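Local atomic coordinates of putative mandelate racemase (Bordetella bronchiseptica, PDB entry 3OZY), a protein that is of unknown function but, as an enolase superfamily member that binds magnesium and m-xylarate, probably acts on acid-sugar-like carboxylates. Residues A[22-27]-A[146-151]. Sequence-based numbering, arbitrary orientation.
Sequences RVESGA and IYWDLT. With ACY (acetic acid), chain I; ACY (acetic acid), chain H.
Two aromatic side chains of the 146-151 loop pack against the 22-27 segment. Val23 lays CG2 over the centre of the Tyr147 ring, 3.4 Å from the centroid and 8° off the normal, a CH-pi contact. The Trp148 indole lies along the backbone of 24-26: Ser25 CA sits 4.0 Å from the centroid of its five-membered ring. The single direct backbone bond, Trp148 N to Glu24 O, is long at 3.3 Å, with a C=O...N angle of 174° and an N-H...O angle of 156°. In enolase superfamily architecture, this brings a hairpin of the N-terminal capping domain (24-25 with 28-29) onto the loop after the first barrel strand, 139-146, with the Tyr147 side chain about 7 Å from a bound magnesium. Here one acetate, probably from the crystallisation liquor, takes hydrogen bonds from Tyr147 OH (to OXT) and Ser25 OG (to O), and also from Lys30 and Lys173; Ser25 OG additionally accepts from Ala27 N, an ST turn. A second accepts from Asp149 N (2.9 Å), its O over the Trp148 face opposite Ser25. Water 1 links Glu24 N to Asp149 OD2. The like-charged carboxylates approach to 4.5 Å (Glu24 OE1 to Asp149 OD2); water 2 donates to Glu24 OE1 and Asp149 OD1. Glu24 OE2 hydrogen-bonds His385; Asp149 OD1 salt-bridges Arg176.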
ATOM      1  N   ARG A  22      -1.134  -6.766 -28.379  1.00  8.34           N
ATOM      2  CA  ARG A  22      -1.484  -6.810 -26.967  1.00  8.28           C
ATOM      3  C   ARG A  22      -1.052  -8.164 -26.449  1.00  9.50           C
ATOM      4  O   ARG A  22      -1.198  -9.184 -27.137  1.00 11.77           O
ATOM      5  CB  ARG A  22      -2.985  -6.681 -26.771  1.00  9.33           C
ATOM      6  CG  ARG A  22      -3.577  -5.376 -27.201  1.00 10.07           C
ATOM      7  CD  ARG A  22      -5.076  -5.528 -27.175  1.00 14.81           C
ATOM      8  NE  ARG A  22      -5.743  -4.243 -27.245  1.00 13.20           N
ATOM      9  CZ  ARG A  22      -7.056  -4.091 -27.138  1.00 13.55           C
ATOM     10  NH1 ARG A  22      -7.573  -2.872 -27.194  1.00 12.28           N
ATOM     11  NH2 ARG A  22      -7.840  -5.156 -26.976  1.00 13.71           N
ATOM     12  N   VAL A  23      -0.513  -8.187 -25.234  1.00  8.90           N
ATOM     13  CA  VAL A  23      -0.174  -9.452 -24.595  1.00  8.98           C
ATOM     14  C   VAL A  23      -0.870  -9.549 -23.243  1.00  7.55           C
ATOM     15  O   VAL A  23      -1.238  -8.525 -22.653  1.00  8.63           O
ATOM     16  CB  VAL A  23       1.354  -9.643 -24.437  1.00  8.31           C
ATOM     17  CG1 VAL A  23       2.029  -9.798 -25.808  1.00  8.96           C
ATOM     18  CG2 VAL A  23       1.976  -8.504 -23.633  1.00  8.21           C
ATOM     19  N   GLU A  24      -1.081 -10.779 -22.780  1.00  7.18           N
ATOM     20  CA  GLU A  24      -1.730 -11.011 -21.499  1.00  8.38           C
ATOM     21  C   GLU A  24      -0.862 -11.883 -20.604  1.00  8.19           C
ATOM     22  O   GLU A  24      -0.235 -12.843 -21.059  1.00  7.65           O
ATOM     23  CB  GLU A  24      -3.102 -11.677 -21.694  1.00 10.23           C
ATOM     24  CG  GLU A  24      -3.943 -11.734 -20.410  1.00 10.32           C
ATOM     25  CD  GLU A  24      -5.398 -12.144 -20.651  1.00 15.75           C
ATOM     26  OE1 GLU A  24      -5.789 -12.345 -21.815  1.00 17.34           O
ATOM     27  OE2 GLU A  24      -6.153 -12.255 -19.662  1.00 25.26           O
ATOM     28  N   SER A  25      -0.851 -11.519 -19.320  1.00  7.48           N
ATOM     29  CA  SER A  25      -0.252 -12.303 -18.251  1.00  8.48           C
ATOM     30  C   SER A  25      -1.216 -12.245 -17.077  1.00  7.79           C
ATOM     31  O   SER A  25      -2.317 -11.698 -17.184  1.00  7.94           O
ATOM     32  CB  SER A  25       1.079 -11.697 -17.829  1.00  7.84           C
ATOM     33  OG  SER A  25       0.880 -10.432 -17.216  1.00  7.97           O
ATOM     34  N   GLY A  26      -0.794 -12.769 -15.935  1.00  7.34           N
ATOM     35  CA  GLY A  26      -1.626 -12.680 -14.749  1.00  8.61           C
ATOM     36  C   GLY A  26      -1.962 -11.252 -14.352  1.00  8.37           C
ATOM     37  O   GLY A  26      -2.929 -11.028 -13.617  1.00 10.97           O
ATOM     38  N   ALA A  27      -1.164 -10.290 -14.806  1.00  7.30           N
ATOM     39  CA  ALA A  27      -1.418  -8.885 -14.504  1.00  8.98           C
ATOM     40  C   ALA A  27      -2.545  -8.287 -15.342  1.00  8.99           C
ATOM     41  O   ALA A  27      -3.008  -7.186 -15.041  1.00  9.50           O
ATOM     42  CB  ALA A  27      -0.160  -8.067 -14.684  1.00  8.98           C
ATOM     43  N   ILE A 146       8.047 -13.560 -23.166  1.00  7.07           N
ATOM     44  CA  ILE A 146       7.176 -14.376 -24.009  1.00  7.37           C
ATOM     45  C   ILE A 146       5.898 -14.572 -23.197  1.00  7.77           C
ATOM     46  O   ILE A 146       5.950 -15.068 -22.063  1.00  7.75           O
ATOM     47  CB  ILE A 146       7.848 -15.722 -24.314  1.00  7.18           C
ATOM     48  CG1 ILE A 146       9.151 -15.476 -25.082  1.00  9.05           C
ATOM     49  CG2 ILE A 146       6.903 -16.638 -25.089  1.00  8.21           C
ATOM     50  CD1 ILE A 146      10.068 -16.680 -25.180  1.00 12.98           C
ATOM     51  N   TYR A 147       4.764 -14.128 -23.732  1.00  7.43           N
ATOM     52  CA  TYR A 147       3.521 -14.063 -22.966  1.00  6.97           C
ATOM     53  C   TYR A 147       2.618 -15.287 -23.164  1.00  7.04           C
ATOM     54  O   TYR A 147       3.015 -16.271 -23.799  1.00  8.23           O
ATOM     55  CB  TYR A 147       2.784 -12.734 -23.245  1.00  6.76           C
ATOM     56  CG  TYR A 147       3.328 -11.585 -22.407  1.00  6.95           C
ATOM     57  CD1 TYR A 147       4.569 -11.023 -22.681  1.00  7.79           C
ATOM     58  CD2 TYR A 147       2.609 -11.078 -21.328  1.00  7.73           C
ATOM     59  CE1 TYR A 147       5.088  -9.981 -21.906  1.00  8.19           C
ATOM     60  CE2 TYR A 147       3.119 -10.036 -20.549  1.00  7.64           C
ATOM     61  CZ  TYR A 147       4.355  -9.494 -20.845  1.00  7.50           C
ATOM     62  OH  TYR A 147       4.868  -8.463 -20.080  1.00  9.35           O
ATOM     63  N   TRP A 148       1.419 -15.235 -22.592  1.00  8.02           N
ATOM     64  CA  TRP A 148       0.430 -16.292 -22.747  1.00  8.56           C
ATOM     65  C   TRP A 148      -0.037 -16.397 -24.200  1.00  9.89           C
ATOM     66  O   TRP A 148       0.401 -15.636 -25.061  1.00 10.00           O
ATOM     67  CB  TRP A 148      -0.781 -15.997 -21.864  1.00  8.06           C
ATOM     68  CG  TRP A 148      -0.545 -16.104 -20.373  1.00  9.51           C
ATOM     69  CD1 TRP A 148       0.588 -16.523 -19.731  1.00  9.45           C
ATOM     70  CD2 TRP A 148      -1.497 -15.803 -19.362  1.00  9.08           C
ATOM     71  NE1 TRP A 148       0.393 -16.479 -18.361  1.00  8.82           N
ATOM     72  CE2 TRP A 148      -0.883 -16.041 -18.115  1.00  9.15           C
ATOM     73  CE3 TRP A 148      -2.817 -15.341 -19.391  1.00  9.25           C
ATOM     74  CZ2 TRP A 148      -1.548 -15.845 -16.906  1.00  9.13           C
ATOM     75  CZ3 TRP A 148      -3.474 -15.139 -18.194  1.00 10.00           C
ATOM     76  CH2 TRP A 148      -2.844 -15.396 -16.967  1.00  9.44           C
ATOM     77  N   ASP A 149      -0.931 -17.348 -24.460  1.00 10.21           N
ATOM     78  CA  ASP A 149      -1.599 -17.477 -25.760  1.00  9.90           C
ATOM     79  C   ASP A 149      -0.704 -18.008 -26.883  1.00 10.66           C
ATOM     80  O   ASP A 149      -0.944 -17.723 -28.057  1.00 10.96           O
ATOM     81  CB  ASP A 149      -2.244 -16.144 -26.170  1.00 12.71           C
ATOM     82  CG  ASP A 149      -3.177 -15.601 -25.101  1.00 12.20           C
ATOM     83  OD1 ASP A 149      -4.180 -16.265 -24.786  1.00 13.37           O
ATOM     84  OD2 ASP A 149      -2.894 -14.513 -24.555  1.00 13.59           O
ATOM     85  N   LEU A 150       0.311 -18.790 -26.531  1.00  9.67           N
ATOM     86  CA  LEU A 150       1.176 -19.418 -27.527  1.00  9.84           C
ATOM     87  C   LEU A 150       1.132 -20.933 -27.420  1.00 11.20           C
ATOM     88  O   LEU A 150       0.915 -21.482 -26.340  1.00 11.86           O
ATOM     89  CB  LEU A 150       2.624 -18.968 -27.333  1.00  9.34           C
ATOM     90  CG  LEU A 150       2.893 -17.468 -27.426  1.00  9.76           C
ATOM     91  CD1 LEU A 150       4.366 -17.211 -27.252  1.00 11.42           C
ATOM     92  CD2 LEU A 150       2.425 -16.899 -28.760  1.00 11.06           C
ATOM     93  N   THR A 151       1.359 -21.610 -28.541  1.00  9.77           N
ATOM     94  CA  THR A 151       1.603 -23.050 -28.541  1.00  9.71           C
ATOM     95  C   THR A 151       3.067 -23.304 -28.186  1.00 10.19           C
ATOM     96  O   THR A 151       3.877 -22.386 -28.203  1.00 10.03           O
ATOM     97  CB  THR A 151       1.378 -23.635 -29.928  1.00  9.65           C
ATOM     98  OG1 THR A 151       2.343 -23.071 -30.821  1.00 11.21           O
ATOM     99  CG2 THR A 151      -0.030 -23.332 -30.420  1.00 12.43           C
TER
HETATM  100  C   ACY I 396       3.197  -7.901 -16.942  1.00 11.67           C
HETATM  101  O   ACY I 396       3.093  -9.090 -16.592  1.00 12.37           O
HETATM  102  OXT ACY I 396       3.658  -7.547 -18.048  1.00 13.89           O
HETATM  103  CH3 ACY I 396       2.734  -6.822 -16.007  1.00 18.45           C
HETATM  104  C   ACY H 395      -1.553 -20.006 -21.859  1.00 15.38           C
HETATM  105  O   ACY H 395      -2.128 -19.910 -20.751  1.00 20.51           O
HETATM  106  OXT ACY H 395      -2.028 -19.534 -22.913  1.00 13.93           O
HETATM  107  CH3 ACY H 395      -0.239 -20.731 -21.926  1.00 18.45           C
HETATM  108  O   HOH W   1      -0.700 -12.837 -24.815  1.00 10.36           O
HETATM  109  O   HOH W   2      -5.750 -14.711 -23.090  1.00 24.03           O